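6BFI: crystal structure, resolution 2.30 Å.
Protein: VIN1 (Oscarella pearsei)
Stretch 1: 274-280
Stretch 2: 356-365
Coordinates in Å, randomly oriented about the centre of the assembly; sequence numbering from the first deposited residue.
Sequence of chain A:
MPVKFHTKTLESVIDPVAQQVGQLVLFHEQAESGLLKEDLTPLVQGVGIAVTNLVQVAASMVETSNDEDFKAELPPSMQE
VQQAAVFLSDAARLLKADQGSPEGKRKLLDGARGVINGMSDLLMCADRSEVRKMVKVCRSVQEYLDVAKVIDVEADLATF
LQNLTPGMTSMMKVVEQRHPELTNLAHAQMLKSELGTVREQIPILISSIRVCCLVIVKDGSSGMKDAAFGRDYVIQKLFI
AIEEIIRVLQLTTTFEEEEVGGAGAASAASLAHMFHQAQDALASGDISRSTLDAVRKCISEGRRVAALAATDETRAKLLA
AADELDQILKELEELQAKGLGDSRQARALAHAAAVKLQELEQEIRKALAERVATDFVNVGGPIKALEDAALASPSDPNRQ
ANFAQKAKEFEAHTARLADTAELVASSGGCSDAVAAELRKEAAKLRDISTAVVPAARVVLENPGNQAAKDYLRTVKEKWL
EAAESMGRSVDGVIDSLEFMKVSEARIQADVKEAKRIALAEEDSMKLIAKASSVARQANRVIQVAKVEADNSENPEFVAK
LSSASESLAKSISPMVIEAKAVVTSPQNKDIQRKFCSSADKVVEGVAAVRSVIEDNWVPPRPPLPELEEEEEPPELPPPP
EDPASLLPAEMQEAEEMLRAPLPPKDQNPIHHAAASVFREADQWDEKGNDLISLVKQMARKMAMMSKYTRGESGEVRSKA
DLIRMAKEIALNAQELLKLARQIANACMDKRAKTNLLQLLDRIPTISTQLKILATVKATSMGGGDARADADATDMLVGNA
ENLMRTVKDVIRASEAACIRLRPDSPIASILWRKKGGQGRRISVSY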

ATOM      1  N   MET A 274      -9.873  14.415  -7.585  1.00 54.30           N
ATOM      2  CA  MET A 274     -11.107  15.100  -7.958  1.00 69.09           C
ATOM      3  C   MET A 274     -11.038  16.584  -7.611  1.00 61.63           C
ATOM      4  O   MET A 274     -11.472  17.434  -8.401  1.00 58.70           O
ATOM      5  CB  MET A 274     -12.299  14.430  -7.273  1.00 68.16           C
ATOM      6  CG  MET A 274     -13.651  15.013  -7.646  1.00 72.26           C
ATOM      7  SD  MET A 274     -15.018  14.151  -6.842  1.00 77.05           S
ATOM      8  CE  MET A 274     -14.998  12.590  -7.721  1.00 83.96           C
ATOM      9  N   PHE A 275     -10.497  16.913  -6.434  1.00 58.81           N
ATOM     10  CA  PHE A 275     -10.253  18.308  -6.077  1.00 59.42           C
ATOM     11  C   PHE A 275      -9.417  19.006  -7.143  1.00 59.59           C
ATOM     12  O   PHE A 275      -9.763  20.098  -7.609  1.00 55.05           O
ATOM     13  CB  PHE A 275      -9.550  18.385  -4.719  1.00 61.38           C
ATOM     14  CG  PHE A 275     -10.478  18.605  -3.555  1.00 57.66           C
ATOM     15  CD1 PHE A 275     -11.100  17.534  -2.929  1.00 57.49           C
ATOM     16  CD2 PHE A 275     -10.714  19.882  -3.074  1.00 51.86           C
ATOM     17  CE1 PHE A 275     -11.949  17.738  -1.854  1.00 55.78           C
ATOM     18  CE2 PHE A 275     -11.562  20.091  -2.000  1.00 48.40           C
ATOM     19  CZ  PHE A 275     -12.179  19.019  -1.391  1.00 51.59           C
ATOM     20  N   HIS A 276      -8.313  18.376  -7.548  1.00 61.71           N
ATOM     21  CA  HIS A 276      -7.393  19.020  -8.480  1.00 62.34           C
ATOM     22  C   HIS A 276      -8.007  19.150  -9.869  1.00 63.50           C
ATOM     23  O   HIS A 276      -7.798  20.158 -10.554  1.00 58.81           O
ATOM     24  CB  HIS A 276      -6.082  18.238  -8.533  1.00 66.24           C
ATOM     25  CG  HIS A 276      -5.439  18.050  -7.194  1.00 68.04           C
ATOM     26  ND1 HIS A 276      -4.366  17.208  -6.993  1.00 72.04           N
ATOM     27  CD2 HIS A 276      -5.718  18.597  -5.985  1.00 65.67           C
ATOM     28  CE1 HIS A 276      -4.012  17.243  -5.721  1.00 70.46           C
ATOM     29  NE2 HIS A 276      -4.816  18.078  -5.087  1.00 67.80           N
ATOM     30  N   GLN A 277      -8.763  18.138 -10.301  1.00 68.15           N
ATOM     31  CA  GLN A 277      -9.436  18.207 -11.593  1.00 65.91           C
ATOM     32  C   GLN A 277     -10.493  19.303 -11.604  1.00 59.86           C
ATOM     33  O   GLN A 277     -10.663  20.002 -12.612  1.00 65.92           O
ATOM     34  CB  GLN A 277     -10.064  16.853 -11.926  1.00 67.54           C
ATOM     35  CG  GLN A 277      -9.058  15.765 -12.251  1.00 69.70           C
ATOM     36  CD  GLN A 277      -8.648  15.768 -13.710  1.00 78.77           C
ATOM     37  OE1 GLN A 277      -9.496  15.713 -14.602  1.00 83.97           O
ATOM     38  NE2 GLN A 277      -7.346  15.836 -13.962  1.00 82.33           N
ATOM     39  N   ALA A 278     -11.215  19.463 -10.495  1.00 52.97           N
ATOM     40  CA  ALA A 278     -12.205  20.531 -10.415  1.00 51.51           C
ATOM     41  C   ALA A 278     -11.533  21.899 -10.392  1.00 65.71           C
ATOM     42  O   ALA A 278     -12.039  22.856 -10.993  1.00 50.57           O
ATOM     43  CB  ALA A 278     -13.088  20.336  -9.183  1.00 49.58           C
ATOM     44  N   GLN A 279     -10.387  22.007  -9.714  1.00 62.20           N
ATOM     45  CA  GLN A 279      -9.644  23.264  -9.708  1.00 61.45           C
ATOM     46  C   GLN A 279      -9.140  23.616 -11.103  1.00 64.19           C
ATOM     47  O   GLN A 279      -9.239  24.770 -11.531  1.00 59.20           O
ATOM     48  CB  GLN A 279      -8.481  23.179  -8.718  1.00 59.57           C
ATOM     49  CG  GLN A 279      -8.910  23.084  -7.256  1.00 59.32           C
ATOM     50  CD  GLN A 279      -7.824  22.511  -6.359  1.00 59.16           C
ATOM     51  OE1 GLN A 279      -6.686  22.310  -6.787  1.00 57.89           O
ATOM     52  NE2 GLN A 279      -8.174  22.238  -5.108  1.00 60.29           N
ATOM     53  N   ASP A 280      -8.603  22.635 -11.830  1.00 67.11           N
ATOM     54  CA  ASP A 280      -8.078  22.913 -13.161  1.00 66.41           C
ATOM     55  C   ASP A 280      -9.197  23.225 -14.148  1.00 69.71           C
ATOM     56  O   ASP A 280      -9.042  24.094 -15.015  1.00 68.92           O
ATOM     57  CB  ASP A 280      -7.238  21.736 -13.654  1.00 71.12           C
ATOM     58  CG  ASP A 280      -5.831  21.752 -13.091  1.00 78.14           C
ATOM     59  OD1 ASP A 280      -5.593  22.490 -12.113  1.00 78.75           O
ATOM     60  OD2 ASP A 280      -4.963  21.026 -13.623  1.00 82.23           O
ATOM     61  N   LYS A 356     -11.115  29.307  -4.281  1.00 49.81           N
ATOM     62  CA  LYS A 356     -11.814  28.915  -3.061  1.00 54.00           C
ATOM     63  C   LYS A 356     -11.772  27.408  -2.843  1.00 59.15           C
ATOM     64  O   LYS A 356     -11.788  26.947  -1.696  1.00 62.78           O
ATOM     65  CB  LYS A 356     -13.260  29.405  -3.103  1.00 55.30           C
ATOM     66  CG  LYS A 356     -13.391  30.916  -3.048  1.00 60.16           C
ATOM     67  CD  LYS A 356     -12.615  31.477  -1.870  1.00 65.42           C
ATOM     68  CE  LYS A 356     -12.606  32.993  -1.874  1.00 69.13           C
ATOM     69  NZ  LYS A 356     -11.729  33.523  -0.797  1.00 72.70           N
ATOM     70  N   LEU A 357     -11.723  26.626  -3.921  1.00 59.24           N
ATOM     71  CA  LEU A 357     -11.623  25.179  -3.773  1.00 56.06           C
ATOM     72  C   LEU A 357     -10.241  24.780  -3.271  1.00 54.01           C
ATOM     73  O   LEU A 357     -10.112  23.867  -2.443  1.00 58.68           O
ATOM     74  CB  LEU A 357     -11.944  24.497  -5.102  1.00 61.17           C
ATOM     75  CG  LEU A 357     -12.393  23.038  -5.035  1.00 65.31           C
ATOM     76  CD1 LEU A 357     -13.419  22.852  -3.929  1.00 66.62           C
ATOM     77  CD2 LEU A 357     -12.969  22.614  -6.371  1.00 63.53           C
ATOM     78  N   GLN A 358      -9.197  25.463  -3.750  1.00 50.45           N
ATOM     79  CA  GLN A 358      -7.866  25.253  -3.186  1.00 55.55           C
ATOM     80  C   GLN A 358      -7.827  25.610  -1.705  1.00 59.13           C
ATOM     81  O   GLN A 358      -7.226  24.885  -0.900  1.00 63.11           O
ATOM     82  CB  GLN A 358      -6.830  26.070  -3.953  1.00 59.88           C
ATOM     83  CG  GLN A 358      -6.140  25.312  -5.063  1.00 72.20           C
ATOM     84  CD  GLN A 358      -4.854  25.978  -5.500  1.00 84.01           C
ATOM     85  OE1 GLN A 358      -4.677  27.185  -5.329  1.00 86.28           O
ATOM     86  NE2 GLN A 358      -3.941  25.192  -6.061  1.00 89.45           N
ATOM     87  N   GLU A 359      -8.457  26.725  -1.324  1.00 57.62           N
ATOM     88  CA  GLU A 359      -8.459  27.119   0.083  1.00 58.66           C
ATOM     89  C   GLU A 359      -9.245  26.129   0.937  1.00 56.41           C
ATOM     90  O   GLU A 359      -8.875  25.863   2.087  1.00 61.42           O
ATOM     91  CB  GLU A 359      -9.019  28.532   0.232  1.00 64.02           C
ATOM     92  CG  GLU A 359      -8.116  29.606  -0.353  1.00 74.20           C
ATOM     93  CD  GLU A 359      -8.739  30.994  -0.328  1.00 78.57           C
ATOM     94  OE1 GLU A 359      -9.822  31.160   0.274  1.00 83.07           O
ATOM     95  OE2 GLU A 359      -8.141  31.920  -0.914  1.00 78.55           O
ATOM     96  N   LEU A 360     -10.330  25.573   0.391  1.00 52.93           N
ATOM     97  CA  LEU A 360     -11.064  24.538   1.112  1.00 52.04           C
ATOM     98  C   LEU A 360     -10.203  23.299   1.314  1.00 56.78           C
ATOM     99  O   LEU A 360     -10.186  22.715   2.407  1.00 55.33           O
ATOM    100  CB  LEU A 360     -12.351  24.184   0.368  1.00 47.55           C
ATOM    101  CG  LEU A 360     -13.161  23.019   0.944  1.00 48.85           C
ATOM    102  CD1 LEU A 360     -13.533  23.281   2.398  1.00 49.24           C
ATOM    103  CD2 LEU A 360     -14.405  22.763   0.113  1.00 47.73           C
ATOM    104  N   GLU A 361      -9.476  22.883   0.272  1.00 59.67           N
ATOM    105  CA  GLU A 361      -8.546  21.766   0.419  1.00 60.25           C
ATOM    106  C   GLU A 361      -7.517  22.047   1.509  1.00 56.48           C
ATOM    107  O   GLU A 361      -7.238  21.182   2.355  1.00 54.52           O
ATOM    108  CB  GLU A 361      -7.859  21.489  -0.919  1.00 64.68           C
ATOM    109  CG  GLU A 361      -6.820  20.385  -0.885  1.00 70.24           C
ATOM    110  CD  GLU A 361      -6.157  20.165  -2.234  1.00 73.78           C
ATOM    111  OE1 GLU A 361      -6.538  20.852  -3.206  1.00 74.71           O
ATOM    112  OE2 GLU A 361      -5.254  19.306  -2.322  1.00 80.46           O
ATOM    113  N   GLN A 362      -6.959  23.260   1.517  1.00 54.30           N
ATOM    114  CA  GLN A 362      -5.948  23.596   2.514  1.00 53.31           C
ATOM    115  C   GLN A 362      -6.528  23.570   3.922  1.00 54.78           C
ATOM    116  O   GLN A 362      -5.868  23.112   4.863  1.00 56.94           O
ATOM    117  CB  GLN A 362      -5.338  24.964   2.210  1.00 50.34           C
ATOM    118  CG  GLN A 362      -4.130  25.302   3.076  1.00 56.89           C
ATOM    119  CD  GLN A 362      -2.996  24.303   2.911  1.00 65.40           C
ATOM    120  OE1 GLN A 362      -2.804  23.734   1.837  1.00 66.21           O
ATOM    121  NE2 GLN A 362      -2.242  24.081   3.981  1.00 71.10           N
ATOM    122  N   GLU A 363      -7.763  24.051   4.089  1.00 53.21           N
ATOM    123  CA  GLU A 363      -8.378  24.022   5.412  1.00 49.39           C
ATOM    124  C   GLU A 363      -8.720  22.599   5.839  1.00 49.63           C
ATOM    125  O   GLU A 363      -8.732  22.302   7.039  1.00 50.29           O
ATOM    126  CB  GLU A 363      -9.627  24.903   5.436  1.00 54.86           C
ATOM    127  CG  GLU A 363      -9.636  25.951   6.548  1.00 68.95           C
ATOM    128  CD  GLU A 363      -8.529  26.985   6.403  1.00 75.98           C
ATOM    129  OE1 GLU A 363      -7.373  26.692   6.778  1.00 79.47           O
ATOM    130  OE2 GLU A 363      -8.815  28.097   5.908  1.00 77.91           O
ATOM    131  N   ILE A 364      -9.006  21.713   4.883  1.00 49.42           N
ATOM    132  CA  ILE A 364      -9.186  20.302   5.213  1.00 50.43           C
ATOM    133  C   ILE A 364      -7.883  19.721   5.750  1.00 50.50           C
ATOM    134  O   ILE A 364      -7.862  19.031   6.781  1.00 45.37           O
ATOM    135  CB  ILE A 364      -9.692  19.524   3.986  1.00 50.54           C
ATOM    136  CG1 ILE A 364     -11.153  19.877   3.706  1.00 54.28           C
ATOM    137  CG2 ILE A 364      -9.526  18.029   4.191  1.00 50.93           C
ATOM    138  CD1 ILE A 364     -11.731  19.164   2.503  1.00 59.29           C
ATOM    139  N   ARG A 365      -6.770  20.009   5.068  1.00 53.97           N
ATOM    140  CA  ARG A 365      -5.473  19.576   5.578  1.00 56.62           C
ATOM    141  C   ARG A 365      -5.204  20.148   6.966  1.00 57.93           C
ATOM    142  O   ARG A 365      -4.680  19.449   7.845  1.00 54.06           O
ATOM    143  CB  ARG A 365      -4.364  19.978   4.606  1.00 61.25           C
ATOM    144  CG  ARG A 365      -4.367  19.182   3.317  1.00 64.43           C
ATOM    145  CD  ARG A 365      -3.010  19.227   2.641  1.00 71.30           C
ATOM    146  NE  ARG A 365      -2.740  20.529   2.043  1.00 76.23           N
ATOM    147  CZ  ARG A 365      -3.030  20.843   0.785  1.00 77.30           C
ATOM    148  NH1 ARG A 365      -3.601  19.944  -0.008  1.00 75.71           N
ATOM    149  NH2 ARG A 365      -2.750  22.052   0.318  1.00 76.95           N
TER

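Two helical segments, 274-280 and 356-365, pack with their N-to-C directions at 159°, so they run nearly antiparallel, and their axes approach to 9.8 Å. The backbones come closest where Gln-279 CA lies 6.5 Å from Leu-357 CA. About 387 Å² is buried between them, counting both sides.

The polar part of the contact centres on Glu-361. Its CA-to-CB bond points toward the first helix, and its chi1 of 178° and chi2 of -179° (both t) give a fully extended chain that carries the carboxylate out to the side chains opposite. Each oxygen then has its own partner across the contact. Gln-279 NE2 donates to Glu-361 OE1 at 2.9 Å with an N-H...acceptor angle of 167°, and His-276 NE2 donates to Glu-361 OE2 at 3.1 Å and 157°. The two donors sit at different depths: Gln-279 is buried, whereas His-276 is partly exposed.

The donors reach the carboxylate differently. Gln-279 starts toward the second helix and combines chi1 m (-67°) with chi2 t (159°), which extends its amide; its OE1 lies 3.5 Å from Gln-358 CG, a contact with carbon rather than a hydrogen bond. His-276 leaves its backbone sideways, but chi1 m (-55°) and chi2 of 170° bring the ring's end nearer. Glu-361 OE2 lies at the ring edge, near its plane, as expected for an acceptor aligned with an N-H bond.

On the Glu-361 side, Arg-365 NH1 also reaches OE2, at 2.9 Å, in a salt bridge one helical turn along. Its hydrogen-bond angle of 130° is more bent than those of the two cross-helix bonds. The OE2 atom thus accepts from both helices.

Phe-275 anchors the apolar part and, with 88 Å² covered, contributes the largest area of any residue. Its chi1 of -96° lies between wells, while chi2 is 86°. In this pose CE2 is 3.8 Å from Leu-357 CD1, and CZ is 3.9 Å from Ile-364 CD1, both oblique to the ring. Leu-360 CD2 approaches the edge, near the ring plane, with a looser 4.4 Å separation from Phe-275 CE2. Even Glu-361 takes part through its aliphatic portion, its CB lying 3.9 Å from Phe-275 CD2.

Leu-357, with chi1 t (-158°) and chi2 p (45°), spreads its methyls between two partners: CD1 meets the phenylalanine, while CD2 lies 3.6 Å from Ala-278 CB. The short alanine side chain points toward the second helix and meets the leucine directly.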